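Local atomic coordinates of MymaA.19257.a.B3 (Mycobacterium marinum, PDB entry 6Q10), a protein that is of unknown function but carries a soluble LytR_C-family domain and is possibly connected with the cell envelope. Residues Thr20-Ala25 and Gly84-Ala89; Lys31-Asn36 and Gln58-Asn63; Leu35-Arg40 and Asp111-Thr116; Val91-Pro96 and Ala129-Leu134. All blocks are in the same frame, centred on the assembly; numbering follows the deposited sequence.

Interaction 1 of 4, residues Thr20-Ala25 and Gly84-Ala89; sequences TDVTPA and GQATAA
Val22, Ala86 and Ala89 carry this contact, in which the loop 20-25 is laid against the first turn of the helix that begins at Gln85. Val22 aims its CG1 branch at the helix: with CG1 anti to the backbone N (chi1 174°), this methyl lies 3.7 Å from Gln85 O and 3.8 Å from Ala89 CB. Its CG2 instead faces the amide end of Gln85, whose side chain passes Val22 at a slant. Ala86 and Ala89 are small enough for the loop to come right up to the helix backbone. Thr23 O approaches Ala86 CB to 3.3 Å, and the CA atoms of Pro24 and Ala86 are 4.6 Å apart.

That closeness permits a direct backbone bond. Ala25 N donates to Ala86 O at 2.9 Å with a nearly straight N-H...O angle of 163°, the donor standing well above the carbonyl plane. Pro24 CA adds a CA-H...O contact to the same oxygen at 3.5 Å. Proline, with no N-H to satisfy, suits this buried place, and its CB meets Ala89 CB at 4.2 Å. Ala25 CB rests over the Ala86 carbonyl and beside Thr87 OG1.

Beyond this contact, Pro24 packs on Leu134, on Leu93 farther along helix 85-94, and on Ile147 of helix 144-153. Behind the helix, Ala88 turns to Ile78 and Phe80 of strand 76-80, placing helix 85-94 between loop and sheet.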
loop_
_atom_site.group_PDB
_atom_site.type_symbol
_atom_site.label_atom_id
_atom_site.label_comp_id
_atom_site.label_asym_id
_atom_site.label_seq_id
_atom_site.Cartn_x
_atom_site.Cartn_y
_atom_site.Cartn_z
ATOM N N THR A 20 -8.652 6.902 -5.775
ATOM C CA THR A 20 -9.863 6.099 -5.657
ATOM C C THR A 20 -10.345 5.593 -7.008
ATOM O O THR A 20 -10.975 4.531 -7.076
ATOM C CB THR A 20 -10.949 6.919 -4.972
ATOM O OG1 THR A 20 -10.521 7.201 -3.646
ATOM C CG2 THR A 20 -12.264 6.156 -4.924
ATOM N N ASP A 21 -10.003 6.281 -8.087
ATOM C CA ASP A 21 -10.432 5.862 -9.417
ATOM C C ASP A 21 -9.513 4.830 -10.057
ATOM O O ASP A 21 -9.823 4.367 -11.160
ATOM C CB ASP A 21 -10.550 7.079 -10.334
ATOM C CG ASP A 21 -11.778 7.920 -10.023
ATOM O OD1 ASP A 21 -12.736 7.380 -9.424
ATOM O OD2 ASP A 21 -11.784 9.118 -10.375
ATOM N N VAL A 22 -8.416 4.447 -9.409
ATOM C CA VAL A 22 -7.494 3.462 -9.970
ATOM C C VAL A 22 -7.976 2.055 -9.624
ATOM O O VAL A 22 -8.261 1.751 -8.463
ATOM C CB VAL A 22 -6.072 3.708 -9.453
ATOM C CG1 VAL A 22 -5.117 2.571 -9.936
ATOM C CG2 VAL A 22 -5.590 5.092 -9.882
ATOM N N THR A 23 -8.088 1.199 -10.626
ATOM C CA THR A 23 -8.431 -0.194 -10.361
ATOM C C THR A 23 -7.241 -0.898 -9.727
ATOM O O THR A 23 -6.145 -0.896 -10.318
ATOM C CB THR A 23 -8.821 -0.910 -11.642
ATOM O OG1 THR A 23 -9.955 -0.245 -12.213
ATOM C CG2 THR A 23 -9.184 -2.336 -11.339
ATOM N N PRO A 24 -7.384 -1.483 -8.533
ATOM C CA PRO A 24 -6.233 -2.134 -7.895
ATOM C C PRO A 24 -5.783 -3.341 -8.700
ATOM O O PRO A 24 -6.579 -4.032 -9.353
ATOM C CB PRO A 24 -6.744 -2.547 -6.513
ATOM C CG PRO A 24 -8.080 -1.873 -6.339
ATOM C CD PRO A 24 -8.581 -1.436 -7.674
ATOM N N ALA A 25 -4.473 -3.582 -8.627
ATOM C CA ALA A 25 -3.832 -4.730 -9.245
ATOM C C ALA A 25 -4.278 -6.045 -8.620
ATOM O O ALA A 25 -4.608 -6.117 -7.439
ATOM C CB ALA A 25 -2.310 -4.621 -9.080
ATOM N N GLY A 84 3.320 1.720 -11.527
ATOM C CA GLY A 84 2.979 0.946 -10.364
ATOM C C GLY A 84 1.705 1.405 -9.698
ATOM O O GLY A 84 1.424 0.955 -8.580
ATOM N N GLN A 85 0.922 2.264 -10.354
ATOM C CA GLN A 85 -0.196 2.873 -9.639
ATOM C C GLN A 85 -1.257 1.845 -9.251
ATOM O O GLN A 85 -1.878 1.984 -8.191
ATOM C CB GLN A 85 -0.804 4.027 -10.446
ATOM C CG GLN A 85 -1.544 3.665 -11.705
ATOM C CD GLN A 85 -2.176 4.893 -12.352
ATOM O OE1 GLN A 85 -1.817 6.031 -12.029
ATOM N NE2 GLN A 85 -3.128 4.667 -13.252
ATOM N N ALA A 86 -1.492 0.808 -10.069
ATOM C CA ALA A 86 -2.491 -0.184 -9.665
ATOM C C ALA A 86 -2.015 -1.006 -8.479
ATOM O O ALA A 86 -2.822 -1.366 -7.614
ATOM C CB ALA A 86 -2.848 -1.106 -10.834
ATOM N N THR A 87 -0.716 -1.313 -8.407
ATOM C CA THR A 87 -0.208 -1.953 -7.213
ATOM C C THR A 87 -0.367 -1.056 -6.002
ATOM O O THR A 87 -0.781 -1.510 -4.928
ATOM C CB THR A 87 1.251 -2.328 -7.418
ATOM O OG1 THR A 87 1.303 -3.351 -8.425
ATOM C CG2 THR A 87 1.838 -2.862 -6.128
ATOM N N ALA A 88 -0.056 0.226 -6.159
ATOM C CA ALA A 88 -0.216 1.134 -5.033
ATOM C C ALA A 88 -1.671 1.186 -4.577
ATOM O O ALA A 88 -1.948 1.259 -3.377
ATOM C CB ALA A 88 0.273 2.530 -5.418
ATOM N N ALA A 89 -2.614 1.109 -5.526
ATOM C CA ALA A 89 -4.030 1.121 -5.157
ATOM C C ALA A 89 -4.379 -0.110 -4.337
ATOM O O ALA A 89 -5.218 -0.041 -3.428
ATOM C CB ALA A 89 -4.896 1.184 -6.412
#

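Interaction 2 of 4, residues Lys31-Asn36 and Gln58-Asn63; sequences KVRVLN and QPTAAN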
loop_
_atom_site.group_PDB
_atom_site.type_symbol
_atom_site.label_atom_id
_atom_site.label_comp_id
_atom_site.label_asym_id
_atom_site.label_seq_id
_atom_site.Cartn_x
_atom_site.Cartn_y
_atom_site.Cartn_z
ATOM N N LYS A 31 4.652 -5.942 -7.020
ATOM C CA LYS A 31 6.065 -5.919 -6.632
ATOM C C LYS A 31 6.189 -4.896 -5.500
ATOM O O LYS A 31 6.514 -3.729 -5.740
ATOM C CB LYS A 31 6.935 -5.569 -7.811
ATOM N N VAL A 32 5.958 -5.329 -4.263
ATOM C CA VAL A 32 5.928 -4.445 -3.095
ATOM C C VAL A 32 7.168 -4.627 -2.231
ATOM O O VAL A 32 7.611 -5.754 -1.977
ATOM C CB VAL A 32 4.653 -4.707 -2.257
ATOM C CG1 VAL A 32 4.629 -3.883 -0.985
ATOM C CG2 VAL A 32 3.421 -4.379 -3.072
ATOM N N ARG A 33 7.720 -3.505 -1.770
ATOM C CA ARG A 33 8.802 -3.458 -0.800
ATOM C C ARG A 33 8.249 -2.787 0.439
ATOM O O ARG A 33 7.691 -1.702 0.334
ATOM C CB ARG A 33 9.990 -2.641 -1.303
ATOM C CG ARG A 33 10.567 -3.052 -2.609
ATOM C CD ARG A 33 11.890 -2.284 -2.788
ATOM N NE ARG A 33 12.459 -2.455 -4.124
ATOM C CZ ARG A 33 12.185 -1.667 -5.164
ATOM N NH1 ARG A 33 11.345 -0.645 -5.026
ATOM N NH2 ARG A 33 12.739 -1.902 -6.345
ATOM N N VAL A 34 8.404 -3.419 1.604
ATOM C CA VAL A 34 8.006 -2.810 2.878
ATOM C C VAL A 34 9.255 -2.214 3.510
ATOM O O VAL A 34 10.258 -2.910 3.686
ATOM C CB VAL A 34 7.348 -3.833 3.811
ATOM C CG1 VAL A 34 6.844 -3.116 5.079
ATOM C CG2 VAL A 34 6.198 -4.535 3.088
ATOM N N LEU A 35 9.216 -0.917 3.796
ATOM C CA LEU A 35 10.374 -0.179 4.302
ATOM C C LEU A 35 10.051 0.340 5.695
ATOM O O LEU A 35 9.038 1.007 5.894
ATOM C CB LEU A 35 10.761 0.986 3.365
ATOM C CG LEU A 35 11.081 0.571 1.916
ATOM C CD1 LEU A 35 11.406 1.767 1.069
ATOM C CD2 LEU A 35 12.246 -0.433 1.884
ATOM N N ASN A 36 10.927 0.039 6.641
ATOM C CA ASN A 36 10.768 0.464 8.029
ATOM C C ASN A 36 11.236 1.906 8.179
ATOM O O ASN A 36 12.425 2.195 8.012
ATOM C CB ASN A 36 11.584 -0.460 8.939
ATOM C CG ASN A 36 11.467 -0.108 10.415
ATOM O OD1 ASN A 36 11.534 1.063 10.804
ATOM N ND2 ASN A 36 11.287 -1.133 11.247
ATOM N N GLN A 58 5.325 -12.271 -2.648
ATOM C CA GLN A 58 6.140 -12.054 -1.459
ATOM C C GLN A 58 6.821 -10.689 -1.461
ATOM O O GLN A 58 7.720 -10.446 -2.276
ATOM C CB GLN A 58 7.201 -13.142 -1.329
ATOM C CG GLN A 58 8.281 -12.826 -0.293
ATOM C CD GLN A 58 7.847 -13.125 1.128
ATOM O OE1 GLN A 58 7.948 -14.265 1.584
ATOM N NE2 GLN A 58 7.385 -12.101 1.844
ATOM N N PRO A 59 6.440 -9.791 -0.569
ATOM C CA PRO A 59 7.099 -8.487 -0.529
ATOM C C PRO A 59 8.462 -8.593 0.119
ATOM O O PRO A 59 8.770 -9.537 0.847
ATOM C CB PRO A 59 6.154 -7.625 0.321
ATOM C CG PRO A 59 4.868 -8.283 0.213
ATOM C CD PRO A 59 5.164 -9.749 0.175
ATOM N N THR A 60 9.288 -7.599 -0.163
ATOM C CA THR A 60 10.598 -7.520 0.469
ATOM C C THR A 60 10.474 -6.685 1.748
ATOM O O THR A 60 9.440 -6.047 2.007
ATOM C CB THR A 60 11.613 -6.922 -0.503
ATOM O OG1 THR A 60 11.370 -5.525 -0.647
ATOM C CG2 THR A 60 11.516 -7.576 -1.856
ATOM N N ALA A 61 11.498 -6.737 2.597
ATOM C CA ALA A 61 11.445 -5.938 3.826
ATOM C C ALA A 61 12.819 -5.391 4.156
ATOM O O ALA A 61 13.794 -6.154 4.258
ATOM C CB ALA A 61 10.941 -6.755 5.020
ATOM N N ALA A 62 12.885 -4.081 4.378
ATOM C CA ALA A 62 14.173 -3.443 4.642
ATOM C C ALA A 62 13.947 -2.146 5.406
ATOM O O ALA A 62 12.823 -1.807 5.785
ATOM C CB ALA A 62 14.918 -3.178 3.336
ATOM N N ASN A 63 15.029 -1.404 5.628
ATOM C CA ASN A 63 14.910 -0.077 6.224
ATOM C C ASN A 63 14.702 0.985 5.143
ATOM O O ASN A 63 15.201 0.873 4.022
ATOM C CB ASN A 63 16.153 0.270 7.036
ATOM C CG ASN A 63 16.215 -0.451 8.390
ATOM O OD1 ASN A 63 15.239 -1.025 8.835
ATOM N ND2 ASN A 63 17.380 -0.381 9.055
#
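Val34 and Asn36 are hydrogen-bonded to Thr60 and Ala62 in a parallel ladder joining strands 32-36 and 60-63, whose short axes lie 4.5 Å apart and diverge by 24°. Four backbone bonds run along it: Thr60 N to Val32 O, Val34 N to Thr60 O (2.9 Å), Ala62 N to Val34 O, and Asn36 N to Ala62 O (2.8 Å). The CA atoms of Ala61 and Leu35 add CA-H...O contacts to Val34 O and Ala62 O.

Val32, Val34 and Pro59 form the buried part. Pro59 CB lies 3.3 Å from Val32 O and 4.1 Å from Val34 CG2, the valine and proline side chains pointing the same way. Branched valines suit an extended strand, and Val34 and Pro59 both pack on Leu51 of helix 43-54.

Thr60 to Asn63 are exposed, and small or polar residues suit this edge strand. Thr60 holds OG1 between its backbone N and carbonyl carbon (chi1 73°), 3.3 Å from Arg33 CG; the extended Arg33 goes on to a salt bridge with Asp111. Asn36 and Asn63 lie side by side, Asn63 OD1 3.7 Å from Asn36 CB and the amide planes 71° apart, while Asn36 OD1 is engaged by Ser38 N.

Two adjacent parallel strands joined through helix 43-54, which Val34 also meets at Ala44 and Ala48, form a classic beta-alpha-beta unit.

Interaction 3 of 4, residues Leu35-Arg40 and Asp111-Thr116; sequences LNASGR and DLVLGT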
loop_
_atom_site.group_PDB
_atom_site.type_symbol
_atom_site.label_atom_id
_atom_site.label_comp_id
_atom_site.label_asym_id
_atom_site.label_seq_id
_atom_site.Cartn_x
_atom_site.Cartn_y
_atom_site.Cartn_z
ATOM N N LEU A 35 9.216 -0.917 3.796
ATOM C CA LEU A 35 10.374 -0.179 4.302
ATOM C C LEU A 35 10.051 0.340 5.695
ATOM O O LEU A 35 9.038 1.007 5.894
ATOM C CB LEU A 35 10.761 0.986 3.365
ATOM C CG LEU A 35 11.081 0.571 1.916
ATOM C CD1 LEU A 35 11.406 1.767 1.069
ATOM C CD2 LEU A 35 12.246 -0.433 1.884
ATOM N N ASN A 36 10.927 0.039 6.641
ATOM C CA ASN A 36 10.768 0.464 8.029
ATOM C C ASN A 36 11.236 1.906 8.179
ATOM O O ASN A 36 12.425 2.195 8.012
ATOM C CB ASN A 36 11.584 -0.460 8.939
ATOM C CG ASN A 36 11.467 -0.108 10.415
ATOM O OD1 ASN A 36 11.534 1.063 10.804
ATOM N ND2 ASN A 36 11.287 -1.133 11.247
ATOM N N ALA A 37 10.317 2.802 8.520
ATOM C CA ALA A 37 10.660 4.144 8.966
ATOM C C ALA A 37 10.026 4.397 10.323
ATOM O O ALA A 37 9.744 5.544 10.675
ATOM C CB ALA A 37 10.225 5.200 7.950
ATOM N N SER A 38 9.730 3.320 11.058
ATOM C CA SER A 38 8.951 3.398 12.286
ATOM C C SER A 38 9.799 3.308 13.534
ATOM O O SER A 38 9.353 3.734 14.601
ATOM C CB SER A 38 7.929 2.257 12.337
ATOM O OG SER A 38 8.625 1.025 12.543
ATOM N N GLY A 39 10.980 2.721 13.436
ATOM C CA GLY A 39 11.790 2.496 14.609
ATOM C C GLY A 39 11.406 1.269 15.400
ATOM O O GLY A 39 12.010 1.017 16.443
ATOM N N ARG A 40 10.441 0.488 14.918
ATOM C CA ARG A 40 9.991 -0.723 15.600
ATOM C C ARG A 40 10.650 -1.918 14.928
ATOM O O ARG A 40 10.349 -2.220 13.767
ATOM C CB ARG A 40 8.470 -0.822 15.559
ATOM C CG ARG A 40 7.831 0.267 16.377
ATOM C CD ARG A 40 6.347 0.412 16.109
ATOM N NE ARG A 40 5.954 1.807 16.288
ATOM C CZ ARG A 40 5.890 2.418 17.468
ATOM N NH1 ARG A 40 6.184 1.755 18.582
ATOM N NH2 ARG A 40 5.531 3.694 17.538
ATOM N N ASP A 111 6.752 1.003 -2.861
ATOM C CA ASP A 111 7.253 0.937 -1.494
ATOM C C ASP A 111 6.133 1.293 -0.521
ATOM O O ASP A 111 5.568 2.382 -0.616
ATOM C CB ASP A 111 8.421 1.898 -1.299
ATOM C CG ASP A 111 9.590 1.626 -2.255
ATOM O OD1 ASP A 111 9.733 0.481 -2.708
ATOM O OD2 ASP A 111 10.360 2.559 -2.555
ATOM N N LEU A 112 5.841 0.390 0.428
ATOM C CA LEU A 112 4.983 0.672 1.574
ATOM C C LEU A 112 5.914 1.031 2.722
ATOM O O LEU A 112 6.698 0.192 3.175
ATOM C CB LEU A 112 4.116 -0.534 1.929
ATOM C CG LEU A 112 3.374 -0.381 3.251
ATOM C CD1 LEU A 112 2.411 0.825 3.242
ATOM C CD2 LEU A 112 2.625 -1.704 3.508
ATOM N N VAL A 113 5.898 2.307 3.125
ATOM C CA VAL A 113 6.817 2.837 4.120
ATOM C C VAL A 113 6.070 2.959 5.437
ATOM O O VAL A 113 5.074 3.686 5.519
ATOM C CB VAL A 113 7.376 4.197 3.685
ATOM C CG1 VAL A 113 8.500 4.627 4.658
ATOM C CG2 VAL A 113 7.908 4.085 2.253
ATOM N N LEU A 114 6.520 2.232 6.449
ATOM C CA LEU A 114 5.840 2.203 7.743
ATOM C C LEU A 114 6.348 3.353 8.587
ATOM O O LEU A 114 7.542 3.430 8.881
ATOM C CB LEU A 114 6.105 0.891 8.469
ATOM C CG LEU A 114 5.773 -0.293 7.552
ATOM C CD1 LEU A 114 6.030 -1.551 8.390
ATOM C CD2 LEU A 114 4.357 -0.255 7.009
ATOM N N GLY A 115 5.433 4.229 9.008
ATOM C CA GLY A 115 5.784 5.275 9.934
ATOM C C GLY A 115 5.624 4.839 11.389
ATOM O O GLY A 115 5.204 3.725 11.707
ATOM N N THR A 116 5.989 5.760 12.283
ATOM C CA THR A 116 6.003 5.446 13.714
ATOM C C THR A 116 4.636 5.021 14.210
ATOM O O THR A 116 4.534 4.280 15.195
ATOM C CB THR A 116 6.474 6.648 14.530
ATOM O OG1 THR A 116 5.598 7.762 14.284
ATOM C CG2 THR A 116 7.889 7.019 14.165
HETATM O O HOH W 1 4.781 1.752 13.811
#
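Leu35 joins strand 110-114 by two straight backbone bonds: its N donates to Leu112 O at 2.8 Å, and its O accepts from Leu114 N at 2.9 Å. Its CD1 crosses the carboxylate stem of Asp111, 3.8 Å from Asp111 CG, while the Asp111 oxygens are held by salt bridges to Arg105 and Arg33. Asn36 is paired with Leu114 in the parallel ladder. In the conformer described, its OD1 accepts from Ser38 N in an Asx turn and from Gly39 N in the wider Asx motif, which curls the chain over the following residues. Ala37 N reaches Leu114 O, though at a bent 137°, and Ala37 CB sits 3.8 Å from Val113 CG1, the alanine methyl fitting against one branch of the valine.

Thr116 CG2 lies against Ser38 O at 3.6 Å. Ser38 OG, placed between its own backbone N and carbonyl carbon (chi1 71°), accepts from Arg40 N in an ST turn and also bonds Gln43 OE1. Gly39 takes a positive phi of 82°, a conformation that glycine adopts readily. Arg40 then swings its guanidinium edge to Thr116 O: NH2 bonds it at 2.6 Å, and NE adds a weak bond at 3.1 Å. A water accepts weakly from NE and may donate to Gly115 O.

The chemistry thus changes along the segment, from a buried peptide ladder to side chains that take over the backbone's hydrogen bonding. The cationic guanidinium would probably polarise the Thr116 carbonyl at this exposed end.

Interaction 4 of 4, residues Val91-Pro96 and Ala129-Leu134; sequences VWLVAP and AVLSSL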
loop_
_atom_site.group_PDB
_atom_site.type_symbol
_atom_site.label_atom_id
_atom_site.label_comp_id
_atom_site.label_asym_id
_atom_site.label_seq_id
_atom_site.Cartn_x
_atom_site.Cartn_y
_atom_site.Cartn_z
ATOM N N VAL A 91 -2.201 -1.869 -2.400
ATOM C CA VAL A 91 -1.615 -1.660 -1.077
ATOM C C VAL A 91 -2.460 -0.680 -0.266
ATOM O O VAL A 91 -2.643 -0.849 0.946
ATOM C CB VAL A 91 -0.162 -1.172 -1.209
ATOM C CG1 VAL A 91 0.439 -0.932 0.175
ATOM C CG2 VAL A 91 0.664 -2.226 -1.968
ATOM N N TRP A 92 -2.989 0.357 -0.919
ATOM C CA TRP A 92 -3.734 1.380 -0.189
ATOM C C TRP A 92 -5.011 0.843 0.445
ATOM O O TRP A 92 -5.508 1.419 1.414
ATOM C CB TRP A 92 -4.029 2.536 -1.170
ATOM C CG TRP A 92 -4.443 3.842 -0.585
ATOM C CD1 TRP A 92 -3.971 4.441 0.543
ATOM C CD2 TRP A 92 -5.414 4.728 -1.147
ATOM N NE1 TRP A 92 -4.593 5.670 0.708
ATOM C CE2 TRP A 92 -5.498 5.851 -0.309
ATOM C CE3 TRP A 92 -6.244 4.654 -2.268
ATOM C CZ2 TRP A 92 -6.376 6.913 -0.577
ATOM C CZ3 TRP A 92 -7.105 5.716 -2.531
ATOM C CH2 TRP A 92 -7.150 6.817 -1.692
ATOM N N LEU A 93 -5.562 -0.250 -0.096
ATOM C CA LEU A 93 -6.708 -0.895 0.533
ATOM C C LEU A 93 -6.398 -1.336 1.954
ATOM O O LEU A 93 -7.247 -1.234 2.843
ATOM C CB LEU A 93 -7.120 -2.118 -0.291
ATOM C CG LEU A 93 -7.685 -1.775 -1.655
ATOM C CD1 LEU A 93 -7.781 -3.080 -2.456
ATOM C CD2 LEU A 93 -9.073 -1.114 -1.544
ATOM N N VAL A 94 -5.194 -1.883 2.177
ATOM C CA VAL A 94 -4.857 -2.443 3.478
ATOM C C VAL A 94 -3.990 -1.490 4.297
ATOM O O VAL A 94 -3.781 -1.739 5.491
ATOM C CB VAL A 94 -4.202 -3.831 3.336
ATOM C CG1 VAL A 94 -5.248 -4.833 2.780
ATOM C CG2 VAL A 94 -2.964 -3.789 2.418
ATOM N N ALA A 95 -3.522 -0.392 3.706
ATOM C CA ALA A 95 -2.842 0.680 4.446
ATOM C C ALA A 95 -3.511 2.007 4.101
ATOM O O ALA A 95 -2.896 2.904 3.514
ATOM C CB ALA A 95 -1.355 0.708 4.096
ATOM N N PRO A 96 -4.796 2.157 4.426
ATOM C CA PRO A 96 -5.566 3.272 3.858
ATOM C C PRO A 96 -5.217 4.632 4.417
ATOM O O PRO A 96 -5.675 5.642 3.846
ATOM C CB PRO A 96 -7.019 2.896 4.201
ATOM C CG PRO A 96 -6.896 2.034 5.458
ATOM C CD PRO A 96 -5.634 1.223 5.190
ATOM N N ALA A 129 -13.849 -8.093 0.854
ATOM C CA ALA A 129 -14.583 -8.286 -0.391
ATOM C C ALA A 129 -13.773 -7.811 -1.583
ATOM O O ALA A 129 -13.671 -8.510 -2.601
ATOM C CB ALA A 129 -15.931 -7.568 -0.323
ATOM N N VAL A 130 -13.180 -6.621 -1.488
ATOM C CA VAL A 130 -12.383 -6.135 -2.611
ATOM C C VAL A 130 -11.174 -7.048 -2.840
ATOM O O VAL A 130 -10.862 -7.409 -3.984
ATOM C CB VAL A 130 -11.958 -4.677 -2.379
ATOM C CG1 VAL A 130 -11.049 -4.176 -3.531
ATOM C CG2 VAL A 130 -13.181 -3.766 -2.264
ATOM N N LEU A 131 -10.456 -7.410 -1.771
ATOM C CA LEU A 131 -9.265 -8.259 -1.949
ATOM C C LEU A 131 -9.614 -9.584 -2.626
ATOM O O LEU A 131 -8.837 -10.087 -3.436
ATOM C CB LEU A 131 -8.565 -8.538 -0.618
ATOM C CG LEU A 131 -7.952 -7.339 0.092
ATOM C CD1 LEU A 131 -7.449 -7.752 1.459
ATOM C CD2 LEU A 131 -6.802 -6.771 -0.755
ATOM N N SER A 132 -10.787 -10.151 -2.330
ATOM C CA SER A 132 -11.181 -11.401 -2.983
ATOM C C SER A 132 -11.262 -11.259 -4.509
ATOM O O SER A 132 -11.005 -12.235 -5.234
ATOM C CB SER A 132 -12.510 -11.899 -2.398
ATOM O OG SER A 132 -13.617 -11.142 -2.858
ATOM N N SER A 133 -11.616 -10.074 -5.016
ATOM C CA SER A 133 -11.653 -9.823 -6.456
ATOM C C SER A 133 -10.280 -9.641 -7.072
ATOM O O SER A 133 -10.184 -9.513 -8.301
ATOM C CB SER A 133 -12.471 -8.574 -6.768
ATOM O OG SER A 133 -13.747 -8.680 -6.210
ATOM N N LEU A 134 -9.228 -9.600 -6.252
ATOM C CA LEU A 134 -7.855 -9.411 -6.697
ATOM C C LEU A 134 -7.048 -10.693 -6.548
ATOM O O LEU A 134 -5.816 -10.670 -6.601
ATOM C CB LEU A 134 -7.214 -8.260 -5.906
ATOM C CG LEU A 134 -8.047 -6.972 -5.907
ATOM C CD1 LEU A 134 -7.325 -5.903 -5.056
ATOM C CD2 LEU A 134 -8.235 -6.466 -7.327
#
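Leu93 and Leu131 mark the closest backbone approach, and even there their CA atoms stand 8.2 Å apart, so the two segments meet through side chains alone. Both segments include the C-terminal part of a helix. Val91 O accepts from Ala95 N and also from Val94 N at 3.0 Å; on the other segment Ser133 N and Leu134 N each bond the carbonyl three residues back. Cys97, next after Pro96, is disulfide-bonded to Cys155.

Leu93 reaches across the gap. Its CG is anti to the carbonyl carbon (chi1 -68°), and its CD1 enters a cluster of three partners: Val130 CG1 at 3.6 Å, Leu134 CD1 at 3.9 Å and Leu131 CD2 at 4.2 Å. It meets Val130 at about a right angle but Leu134 tip to tip. Val94 forms the second, lesser point, its CG1 meeting Leu131 CD1 at 3.9 Å. The two methyls of Leu131 are thereby divided between Val94 and Leu93. Leucine suits this spacing because its forked tip lies far enough from the backbone to bridge separated helices; Val130 presents a short, branched surface directly to it, and Val94 packs to one side.

All five touching residues are buried. Leu134 continues onto Pro24 and Leu27, whereas Val91 and Trp92 turn to Ile78 of strand 76-80. Helix 144-153 packs alongside, with Leu146 and Ile147 against Val130, and His151 both touching Leu93 and stacking its ring on Trp92.

How the interactions relate
Interactions 2 and 3 share Leu35 and Asn36 and place strand 32-36 between strands 60-63 and 110-114 of one sheet; interaction 3 is the more buried, interaction 2 faces solvent along its outer strand. Interactions 1 and 4 both use helix 85-94, and Pro24 and Leu134 join them; interaction 1 is partly buried, beside the fully buried interaction 4. Peptide bonding dominates in the sheet, a single backbone bond with small methyls serves interaction 1, and interaction 4 is purely apolar. The two layers meet where Val32 CG2 touches Val91 CG2 at 3.7 Å and Leu112 CD1 lies 3.9 Å from Ala95 CB, while Val34 CG1 packs on Leu114 CD1 between interactions 2 and 3.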